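Local coordinates for protein Pgp2 (Campylobacter jejuni subsp. jejuni, PDB 6XJ6) that probably trims peptidoglycan as an LD-carboxypeptidase and directs helical cell shape, binding peptidoglycan through a pocket on its accessory NTF2-like domain, at residues T192-Y195 against L196-D200; E213-A216 against S217-K220; F204-F207 against D208-F212; T99-N103 against L104-V108. All coordinates share one frame; numbering follows the deposited sequence.

In the fold
Contacts 1, 2 and 3 all belong to the NTF2-like domain and touch one another, whereas contact 4 lies in the L,D-transpeptidase catalytic domain. Contact 1 spans the end of helix 192-196, which packs on helix 212-223, the carrier of contact 2; contact 3 is the loop leading into that second helix. Contacts 2 and 3 lie at the surface, yet they differ: regular helical bonds and a ring covered by a lysine chain in the first, a salt bridge and an Asx turn in the second. Contacts 1 and 4 are partly buried; contact 1 ends a helix with a serine hydroxyl on a backbone carbonyl, contact 4 begins one with a capping box. Phe207 of contact 3 packs on contact 4, joining the domains.

Contact 1: T192-Y195 against L196-D200; sequences TNTY and LSFYD
Thr192 and Leu196 lie side by side on helix 192-196, the threonine methyl CG2 3.6 Å from Leu196 CD1, while Thr192 O takes the helical bond from Leu196 N. Asn193 contributes its backbone, O accepting from Ser197 N at 3.1 Å. The helix ends at Leu196, where a type I turn, Leu196 to Tyr199, takes over. Thr194 O receives the Ser197 hydroxyl, OG to O 2.6 Å; a chi1 of 75° turns OG back to that carbonyl, and Lys280 NZ also bonds to OG. Thr194 CG2 runs alongside the Phe198 ring, 4.1 Å from CE1. Tyr195 O then accepts from Phe198 N at 3.2 Å, the donor standing well above the carbonyl plane, and also meets the ring edges of Phe198 and Tyr199. The Tyr195 ring has Tyr199 CE2 over one face, toward the rim, 3.8 Å from Tyr195 CE1. The ring planes are inclined at 52°, neither stacked nor T-shaped, and the OH atoms of Tyr195 and Tyr199 are 3.0 Å apart. Lys219 binds the former hydroxyl, and Glu286 and Trp183 the latter. With a lysine bonded to one buried phenol and a glutamate to the other, each hydroxyl is probably polarised by its own charged partner.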
loop_
_atom_site.group_PDB
_atom_site.type_symbol
_atom_site.label_atom_id
_atom_site.label_comp_id
_atom_site.label_asym_id
_atom_site.label_seq_id
_atom_site.Cartn_x
_atom_site.Cartn_y
_atom_site.Cartn_z
ATOM N N THR A 192 13.911 7.070 22.819
ATOM C CA THR A 192 12.861 6.063 22.940
ATOM C C THR A 192 11.478 6.699 23.000
ATOM O O THR A 192 10.555 6.269 22.297
ATOM C CB THR A 192 13.109 5.215 24.189
ATOM O OG1 THR A 192 14.476 4.780 24.212
ATOM C CG2 THR A 192 12.191 4.001 24.201
ATOM N N ASN A 193 11.310 7.725 23.835
ATOM C CA ASN A 193 9.975 8.271 24.065
ATOM C C ASN A 193 9.397 8.886 22.795
ATOM O O ASN A 193 8.231 8.650 22.457
ATOM C CB ASN A 193 10.004 9.278 25.211
ATOM C CG ASN A 193 10.250 8.616 26.553
ATOM O OD1 ASN A 193 10.084 7.405 26.694
ATOM N ND2 ASN A 193 10.645 9.407 27.544
ATOM N N THR A 194 10.192 9.680 22.075
ATOM C CA THR A 194 9.704 10.247 20.820
ATOM C C THR A 194 9.417 9.149 19.804
ATOM O O THR A 194 8.387 9.176 19.119
ATOM C CB THR A 194 10.715 11.252 20.266
ATOM O OG1 THR A 194 10.945 12.284 21.233
ATOM C CG2 THR A 194 10.193 11.885 18.975
ATOM N N TYR A 195 10.323 8.178 19.687
ATOM C CA TYR A 195 10.132 7.069 18.756
ATOM C C TYR A 195 8.815 6.351 19.027
ATOM O O TYR A 195 8.009 6.137 18.113
ATOM C CB TYR A 195 11.324 6.118 18.889
ATOM C CG TYR A 195 11.239 4.808 18.135
ATOM C CD1 TYR A 195 10.869 3.642 18.794
ATOM C CD2 TYR A 195 11.577 4.722 16.787
ATOM C CE1 TYR A 195 10.808 2.437 18.132
ATOM C CE2 TYR A 195 11.518 3.510 16.111
ATOM C CZ TYR A 195 11.139 2.374 16.795
ATOM O OH TYR A 195 11.078 1.158 16.145
ATOM N N LEU A 196 8.567 5.996 20.287
ATOM C CA LEU A 196 7.363 5.249 20.636
ATOM C C LEU A 196 6.085 6.053 20.445
ATOM O O LEU A 196 5.016 5.457 20.283
ATOM C CB LEU A 196 7.447 4.756 22.080
ATOM C CG LEU A 196 8.519 3.707 22.369
ATOM C CD1 LEU A 196 8.603 3.432 23.859
ATOM C CD2 LEU A 196 8.226 2.423 21.602
ATOM N N SER A 197 6.160 7.383 20.456
ATOM C CA SER A 197 4.965 8.195 20.252
ATOM C C SER A 197 4.348 7.999 18.873
ATOM O O SER A 197 3.205 8.418 18.659
ATOM C CB SER A 197 5.294 9.677 20.452
ATOM O OG SER A 197 6.007 10.207 19.349
ATOM N N PHE A 198 5.066 7.387 17.935
ATOM C CA PHE A 198 4.556 7.182 16.589
ATOM C C PHE A 198 3.914 5.817 16.398
ATOM O O PHE A 198 3.585 5.458 15.267
ATOM C CB PHE A 198 5.668 7.392 15.561
ATOM C CG PHE A 198 6.120 8.817 15.461
ATOM C CD1 PHE A 198 7.301 9.224 16.047
ATOM C CD2 PHE A 198 5.341 9.753 14.807
ATOM C CE1 PHE A 198 7.710 10.533 15.962
ATOM C CE2 PHE A 198 5.743 11.070 14.721
ATOM C CZ PHE A 198 6.929 11.462 15.304
ATOM N N TYR A 199 3.715 5.062 17.474
ATOM C CA TYR A 199 3.050 3.769 17.412
ATOM C C TYR A 199 1.720 3.853 18.145
ATOM O O TYR A 199 1.604 4.538 19.164
ATOM C CB TYR A 199 3.941 2.668 17.999
ATOM C CG TYR A 199 5.185 2.476 17.160
ATOM C CD1 TYR A 199 5.236 1.520 16.158
ATOM C CD2 TYR A 199 6.301 3.278 17.354
ATOM C CE1 TYR A 199 6.364 1.363 15.370
ATOM C CE2 TYR A 199 7.428 3.132 16.573
ATOM C CZ TYR A 199 7.463 2.177 15.589
ATOM O OH TYR A 199 8.585 2.039 14.808
ATOM N N ASP A 200 0.709 3.187 17.589
ATOM C CA ASP A 200 -0.626 3.206 18.176
ATOM C C ASP A 200 -0.669 2.195 19.311
ATOM O O ASP A 200 -0.644 0.983 19.081
ATOM C CB ASP A 200 -1.693 2.892 17.133
ATOM C CG ASP A 200 -3.092 2.940 17.714
ATOM O OD1 ASP A 200 -3.442 2.028 18.489
ATOM O OD2 ASP A 200 -3.824 3.910 17.437
#

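Contact 2: E213-A216 against S217-K220; sequences EQFA and SMKK
Phe215 and Lys219 stand one turn apart on the amphipathic alpha-helix 212-223, and their side chains form the tight side of the contact. The aliphatic part of the lysine crosses the ring: CG lies over one face, 4.0 Å from the Phe215 centroid, in a CH-pi contact, and CE comes to 3.4 Å from CE1 of Phe215. A bend at chi2 (-70°) turns the chain across the ring and on toward helix 192-196. Met218 adds its methyl from an oblique direction, CE to Phe215 CD1 3.8 Å. The phenylalanine is thereby held on this side by its own helix, while the rings of Phe204 and Tyr199 meet it edge-to-face from elsewhere in the NTF2-like domain. Ala216 marks the flank that packs on Leu196 of helix 192-196. The backbone keeps regular i to i+4 bonds, from Ser217 N to Glu213 O through to Lys220 N to Ala216 O at 3.0 Å. The other side is much looser: Glu213, Gln214 and Lys220 are exposed, and the extended Lys220 chain leads away. There a water donates to Glu213 O at 2.7 Å and lies 2.6 Å from Ser217 OG.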
loop_
_atom_site.group_PDB
_atom_site.type_symbol
_atom_site.label_atom_id
_atom_site.label_comp_id
_atom_site.label_asym_id
_atom_site.label_seq_id
_atom_site.Cartn_x
_atom_site.Cartn_y
_atom_site.Cartn_z
ATOM N N GLU A 213 3.326 -2.508 25.737
ATOM C CA GLU A 213 4.171 -2.345 26.917
ATOM C C GLU A 213 5.492 -3.088 26.751
ATOM O O GLU A 213 6.562 -2.545 27.057
ATOM C CB GLU A 213 3.427 -2.823 28.164
ATOM C CG GLU A 213 4.184 -2.606 29.464
ATOM C CD GLU A 213 3.394 -3.054 30.680
ATOM O OE1 GLU A 213 2.514 -3.928 30.529
ATOM O OE2 GLU A 213 3.649 -2.527 31.785
ATOM N N GLN A 214 5.441 -4.322 26.243
ATOM C CA GLN A 214 6.662 -5.095 26.042
ATOM C C GLN A 214 7.478 -4.544 24.881
ATOM O O GLN A 214 8.712 -4.530 24.933
ATOM C CB GLN A 214 6.318 -6.566 25.814
ATOM C CG GLN A 214 5.991 -7.323 27.095
ATOM C CD GLN A 214 4.785 -6.752 27.821
ATOM O OE1 GLN A 214 4.888 -6.307 28.966
ATOM N NE2 GLN A 214 3.633 -6.766 27.159
ATOM N N PHE A 215 6.805 -4.092 23.823
ATOM C CA PHE A 215 7.500 -3.440 22.718
ATOM C C PHE A 215 8.241 -2.199 23.200
ATOM O O PHE A 215 9.403 -1.981 22.839
ATOM C CB PHE A 215 6.476 -3.082 21.645
ATOM C CG PHE A 215 7.028 -2.292 20.492
ATOM C CD1 PHE A 215 7.802 -2.899 19.514
ATOM C CD2 PHE A 215 6.741 -0.942 20.363
ATOM C CE1 PHE A 215 8.297 -2.170 18.446
ATOM C CE2 PHE A 215 7.228 -0.212 19.286
ATOM C CZ PHE A 215 8.000 -0.825 18.330
ATOM N N ALA A 216 7.594 -1.389 24.039
ATOM C CA ALA A 216 8.234 -0.189 24.567
ATOM C C ALA A 216 9.487 -0.535 25.359
ATOM O O ALA A 216 10.536 0.100 25.201
ATOM C CB ALA A 216 7.246 0.570 25.450
ATOM N N SER A 217 9.390 -1.526 26.249
ATOM C CA SER A 217 10.540 -1.906 27.060
ATOM C C SER A 217 11.635 -2.539 26.209
ATOM O O SER A 217 12.826 -2.330 26.467
ATOM C CB SER A 217 10.095 -2.849 28.174
ATOM O OG SER A 217 9.172 -2.201 29.034
ATOM N N MET A 218 11.254 -3.311 25.188
ATOM C CA MET A 218 12.246 -3.891 24.288
ATOM C C MET A 218 13.013 -2.806 23.552
ATOM O O MET A 218 14.242 -2.873 23.429
ATOM C CB MET A 218 11.562 -4.802 23.266
ATOM C CG MET A 218 12.517 -5.406 22.238
ATOM S SD MET A 218 11.693 -6.130 20.814
ATOM C CE MET A 218 11.179 -4.678 19.901
ATOM N N LYS A 219 12.303 -1.808 23.035
ATOM C CA LYS A 219 12.973 -0.755 22.283
ATOM C C LYS A 219 13.871 0.071 23.186
ATOM O O LYS A 219 14.980 0.445 22.787
ATOM C CB LYS A 219 11.950 0.128 21.572
ATOM C CG LYS A 219 11.289 -0.555 20.390
ATOM C CD LYS A 219 12.273 -0.728 19.236
ATOM C CE LYS A 219 11.631 -1.402 18.038
ATOM N NZ LYS A 219 12.548 -1.419 16.866
ATOM N N LYS A 220 13.422 0.356 24.412
ATOM C CA LYS A 220 14.273 1.092 25.336
ATOM C C LYS A 220 15.546 0.310 25.606
ATOM O O LYS A 220 16.644 0.876 25.641
ATOM C CB LYS A 220 13.521 1.362 26.639
ATOM C CG LYS A 220 14.241 2.325 27.569
ATOM C CD LYS A 220 13.473 2.535 28.860
ATOM C CE LYS A 220 14.162 3.555 29.748
ATOM N NZ LYS A 220 13.387 3.817 30.990
HETATM O O HOH W 1 6.969 -0.791 29.088
#

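Contact 3: F204-F207 against D208-F212; sequences FKRF and DKMKF
An Asx turn at Asp208, overlapping the type I beta turn of Arg206 to Lys209, organises the loop before helix 212-223 in the NTF2-like domain. The beta turn closes with Lys209 N bonding to Arg206 O at 3.0 Å. Asp208 OD1 accepts from Met210 N at 3.0 Å, which makes the Asx turn; a chi1 of 64° turns the carboxylate forward along the chain to the N-H of Met210. The same carboxylate is gripped side-on by Arg206, in a two-bond salt bridge: NE reaches OD1 at 2.9 Å and NH2 reaches OD2 of Asp208 at 2.8 Å. Both oxygens are approached on their syn sides, but the guanidinium and carboxylate planes are turned 39° apart. OD1 thus holds two donors, Arg206 NE and Met210 N, arriving from opposite faces of its plane. Together they fix the rotation of the acid and tie the arginine to the turn. Met210 CB lies obliquely against the guanidinium, 3.7 Å from Arg206 NE, and both residues lean on Phe215 of the following helix. A water between the two limbs of the loop donates to Met210 O at 2.7 Å and accepts a weak bond from Arg206 N.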
loop_
_atom_site.group_PDB
_atom_site.type_symbol
_atom_site.label_atom_id
_atom_site.label_comp_id
_atom_site.label_asym_id
_atom_site.label_seq_id
_atom_site.Cartn_x
_atom_site.Cartn_y
_atom_site.Cartn_z
ATOM N N PHE A 204 -1.299 -1.117 17.070
ATOM C CA PHE A 204 -0.059 -1.621 16.480
ATOM C C PHE A 204 0.044 -3.128 16.715
ATOM O O PHE A 204 -0.097 -3.604 17.846
ATOM C CB PHE A 204 1.139 -0.891 17.101
ATOM C CG PHE A 204 2.486 -1.357 16.594
ATOM C CD1 PHE A 204 2.769 -1.396 15.238
ATOM C CD2 PHE A 204 3.483 -1.730 17.486
ATOM C CE1 PHE A 204 4.013 -1.816 14.783
ATOM C CE2 PHE A 204 4.726 -2.147 17.034
ATOM C CZ PHE A 204 4.989 -2.193 15.683
ATOM N N LYS A 205 0.270 -3.884 15.637
ATOM C CA LYS A 205 0.294 -5.339 15.691
ATOM C C LYS A 205 1.547 -5.863 15.001
ATOM O O LYS A 205 2.081 -5.232 14.081
ATOM C CB LYS A 205 -0.959 -5.925 15.041
ATOM C CG LYS A 205 -2.227 -5.670 15.838
ATOM C CD LYS A 205 -3.446 -6.269 15.173
ATOM C CE LYS A 205 -4.721 -5.917 15.922
ATOM N NZ LYS A 205 -5.239 -4.567 15.561
ATOM N N ARG A 206 2.006 -7.031 15.456
ATOM C CA ARG A 206 3.282 -7.600 15.039
ATOM C C ARG A 206 3.133 -9.102 14.831
ATOM O O ARG A 206 2.267 -9.748 15.425
ATOM C CB ARG A 206 4.357 -7.375 16.111
ATOM C CG ARG A 206 4.572 -5.917 16.490
ATOM C CD ARG A 206 5.295 -5.808 17.818
ATOM N NE ARG A 206 6.453 -6.692 17.879
ATOM C CZ ARG A 206 7.666 -6.380 17.437
ATOM N NH1 ARG A 206 7.903 -5.192 16.896
ATOM N NH2 ARG A 206 8.649 -7.259 17.539
ATOM N N PHE A 207 4.020 -9.660 14.000
ATOM C CA PHE A 207 4.035 -11.105 13.794
ATOM C C PHE A 207 4.205 -11.849 15.110
ATOM O O PHE A 207 3.575 -12.891 15.328
ATOM C CB PHE A 207 5.168 -11.498 12.849
ATOM C CG PHE A 207 4.871 -11.250 11.406
ATOM C CD1 PHE A 207 3.808 -11.887 10.787
ATOM C CD2 PHE A 207 5.672 -10.408 10.657
ATOM C CE1 PHE A 207 3.534 -11.663 9.450
ATOM C CE2 PHE A 207 5.407 -10.183 9.321
ATOM C CZ PHE A 207 4.338 -10.813 8.716
ATOM N N ASP A 208 5.073 -11.350 15.990
ATOM C CA ASP A 208 5.342 -12.040 17.247
ATOM C C ASP A 208 4.297 -11.754 18.318
ATOM O O ASP A 208 4.464 -12.197 19.456
ATOM C CB ASP A 208 6.760 -11.732 17.753
ATOM C CG ASP A 208 6.971 -10.268 18.112
ATOM O OD1 ASP A 208 5.991 -9.505 18.215
ATOM O OD2 ASP A 208 8.142 -9.884 18.295
ATOM N N LYS A 209 3.232 -11.033 17.976
ATOM C CA LYS A 209 2.105 -10.796 18.875
ATOM C C LYS A 209 2.506 -10.052 20.149
ATOM O O LYS A 209 1.792 -10.106 21.155
ATOM C CB LYS A 209 1.364 -12.099 19.200
ATOM C CG LYS A 209 0.709 -12.731 17.980
ATOM C CD LYS A 209 0.035 -14.050 18.314
ATOM C CE LYS A 209 -0.764 -14.580 17.131
ATOM N NZ LYS A 209 0.052 -14.678 15.887
ATOM N N MET A 210 3.629 -9.340 20.134
ATOM C CA MET A 210 4.025 -8.565 21.302
ATOM C C MET A 210 3.097 -7.368 21.486
ATOM O O MET A 210 2.741 -6.682 20.524
ATOM C CB MET A 210 5.462 -8.069 21.138
ATOM C CG MET A 210 6.032 -7.424 22.381
ATOM S SD MET A 210 7.691 -6.766 22.136
ATOM C CE MET A 210 8.616 -8.236 21.774
ATOM N N LYS A 211 2.709 -7.118 22.734
ATOM C CA LYS A 211 1.890 -5.965 23.072
ATOM C C LYS A 211 2.767 -4.737 23.319
ATOM O O LYS A 211 3.985 -4.832 23.490
ATOM C CB LYS A 211 1.030 -6.272 24.297
ATOM C CG LYS A 211 -0.011 -7.358 24.054
ATOM C CD LYS A 211 -0.652 -7.830 25.346
ATOM C CE LYS A 211 0.313 -8.663 26.175
ATOM N NZ LYS A 211 -0.334 -9.231 27.386
ATOM N N PHE A 212 2.118 -3.572 23.364
ATOM C CA PHE A 212 2.842 -2.304 23.344
ATOM C C PHE A 212 3.785 -2.158 24.534
ATOM O O PHE A 212 4.925 -1.704 24.376
ATOM C CB PHE A 212 1.858 -1.138 23.298
ATOM C CG PHE A 212 2.524 0.200 23.188
ATOM C CD1 PHE A 212 2.877 0.712 21.950
ATOM C CD2 PHE A 212 2.815 0.938 24.323
ATOM C CE1 PHE A 212 3.496 1.939 21.847
ATOM C CE2 PHE A 212 3.432 2.169 24.224
ATOM C CZ PHE A 212 3.775 2.670 22.984
HETATM O O HOH W 2 2.337 -3.578 20.000
HETATM O O HOH W 3 1.192 -7.509 18.415
#

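Contact 4: T99-N103 against L104-V108; sequences TTYPN and LLDKV
Asp106 OD2 is gripped by Asn103 N at 3.0 Å, on the anti side of the carboxylate, and by the hydroxyl of Tyr79. The reciprocal bond runs from Asp106 N to Asn103 OD1, 2.9 Å and nearly straight at 172°, so that Asn103, the N-cap of helix 104-108, and Asp106 form a capping box. A chi1 of 68° swings the Asn103 amide toward the N-H groups of the first turn. Its plane is stacked on the Asp106 carboxylate, the two only 2° from parallel. Lys107 N to Asn103 O, 2.9 Å, is the first regular helical bond. Ahead of the cap, a cis peptide joins Tyr101 to Pro102 and sets the proline CB over the tyrosine ring. That CB also meets Asp106 CB at 3.6 Å, while Lys107 CE passes 4.0 Å from Pro102 CG. Tyr101 bonds through its hydroxyl to Thr112 O, and the Tyr101 side chain lies about 9 Å from that of Cys136, the predicted nucleophile. Helix 104-108 thus starts against strand 77-80 of the catalytic domain, while Leu104 and Leu105 face Tyr272 on strand 263-275 and Leu105 and Val108 pack on Ala285 of strand 285-286, both in the NTF2-like domain.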
loop_
_atom_site.group_PDB
_atom_site.type_symbol
_atom_site.label_atom_id
_atom_site.label_comp_id
_atom_site.label_asym_id
_atom_site.label_seq_id
_atom_site.Cartn_x
_atom_site.Cartn_y
_atom_site.Cartn_z
ATOM N N THR A 99 -1.957 -9.840 -7.408
ATOM C CA THR A 99 -1.783 -8.811 -6.395
ATOM C C THR A 99 -1.098 -9.420 -5.181
ATOM O O THR A 99 -1.039 -10.641 -5.015
ATOM C CB THR A 99 -3.110 -8.187 -5.942
ATOM O OG1 THR A 99 -3.755 -9.043 -4.983
ATOM C CG2 THR A 99 -4.052 -7.902 -7.109
ATOM N N THR A 100 -0.595 -8.548 -4.305
ATOM C CA THR A 100 0.176 -8.972 -3.145
ATOM C C THR A 100 -0.677 -9.273 -1.911
ATOM O O THR A 100 -0.132 -9.334 -0.803
ATOM C CB THR A 100 1.230 -7.924 -2.804
ATOM O OG1 THR A 100 0.600 -6.643 -2.726
ATOM C CG2 THR A 100 2.309 -7.902 -3.871
ATOM N N TYR A 101 -1.982 -9.475 -2.063
ATOM C CA TYR A 101 -2.779 -9.880 -0.910
ATOM C C TYR A 101 -2.295 -11.238 -0.399
ATOM O O TYR A 101 -2.138 -12.177 -1.195
ATOM C CB TYR A 101 -4.276 -9.975 -1.215
ATOM C CG TYR A 101 -5.032 -10.431 0.016
ATOM C CD1 TYR A 101 -5.513 -9.517 0.943
ATOM C CD2 TYR A 101 -5.201 -11.779 0.287
ATOM C CE1 TYR A 101 -6.161 -9.930 2.091
ATOM C CE2 TYR A 101 -5.844 -12.198 1.435
ATOM C CZ TYR A 101 -6.328 -11.266 2.328
ATOM O OH TYR A 101 -6.969 -11.666 3.476
ATOM N N PRO A 102 -2.088 -11.400 0.915
ATOM C CA PRO A 102 -2.216 -10.427 2.001
ATOM C C PRO A 102 -0.943 -9.622 2.184
ATOM O O PRO A 102 0.161 -10.168 2.115
ATOM C CB PRO A 102 -2.461 -11.314 3.230
ATOM C CG PRO A 102 -1.717 -12.555 2.926
ATOM C CD PRO A 102 -1.817 -12.754 1.432
ATOM N N ASN A 103 -1.099 -8.321 2.405
ATOM C CA ASN A 103 0.049 -7.483 2.702
ATOM C C ASN A 103 0.392 -7.595 4.187
ATOM O O ASN A 103 -0.227 -8.350 4.946
ATOM C CB ASN A 103 -0.187 -6.051 2.215
ATOM C CG ASN A 103 -1.272 -5.322 2.992
ATOM O OD1 ASN A 103 -1.469 -5.549 4.182
ATOM N ND2 ASN A 103 -1.965 -4.410 2.319
ATOM N N LEU A 104 1.414 -6.856 4.608
ATOM C CA LEU A 104 1.887 -6.980 5.984
ATOM C C LEU A 104 0.793 -6.621 6.984
ATOM O O LEU A 104 0.646 -7.281 8.017
ATOM C CB LEU A 104 3.112 -6.096 6.196
ATOM C CG LEU A 104 3.669 -6.091 7.617
ATOM C CD1 LEU A 104 4.212 -7.453 8.000
ATOM C CD2 LEU A 104 4.738 -5.018 7.732
ATOM N N LEU A 105 0.030 -5.563 6.712
ATOM C CA LEU A 105 -1.038 -5.181 7.630
ATOM C C LEU A 105 -2.086 -6.283 7.725
ATOM O O LEU A 105 -2.503 -6.667 8.822
ATOM C CB LEU A 105 -1.666 -3.861 7.180
ATOM C CG LEU A 105 -2.795 -3.331 8.066
ATOM C CD1 LEU A 105 -2.287 -2.946 9.446
ATOM C CD2 LEU A 105 -3.464 -2.151 7.388
ATOM N N ASP A 106 -2.518 -6.804 6.579
ATOM C CA ASP A 106 -3.407 -7.960 6.567
ATOM C C ASP A 106 -2.854 -9.075 7.441
ATOM O O ASP A 106 -3.576 -9.667 8.252
ATOM C CB ASP A 106 -3.556 -8.479 5.137
ATOM C CG ASP A 106 -4.239 -7.485 4.205
ATOM O OD1 ASP A 106 -5.140 -6.750 4.652
ATOM O OD2 ASP A 106 -3.884 -7.473 3.009
ATOM N N LYS A 107 -1.567 -9.389 7.277
ATOM C CA LYS A 107 -0.994 -10.532 7.984
ATOM C C LYS A 107 -0.973 -10.303 9.489
ATOM O O LYS A 107 -1.325 -11.200 10.260
ATOM C CB LYS A 107 0.414 -10.830 7.472
ATOM C CG LYS A 107 0.465 -11.414 6.069
ATOM C CD LYS A 107 1.904 -11.607 5.640
ATOM C CE LYS A 107 2.019 -12.293 4.299
ATOM N NZ LYS A 107 3.448 -12.504 3.958
ATOM N N VAL A 108 -0.533 -9.123 9.938
ATOM C CA VAL A 108 -0.445 -8.908 11.378
ATOM C C VAL A 108 -1.827 -8.811 12.008
ATOM O O VAL A 108 -1.976 -9.037 13.215
ATOM C CB VAL A 108 0.465 -7.724 11.770
ATOM C CG1 VAL A 108 1.860 -7.926 11.207
ATOM C CG2 VAL A 108 -0.125 -6.400 11.315
#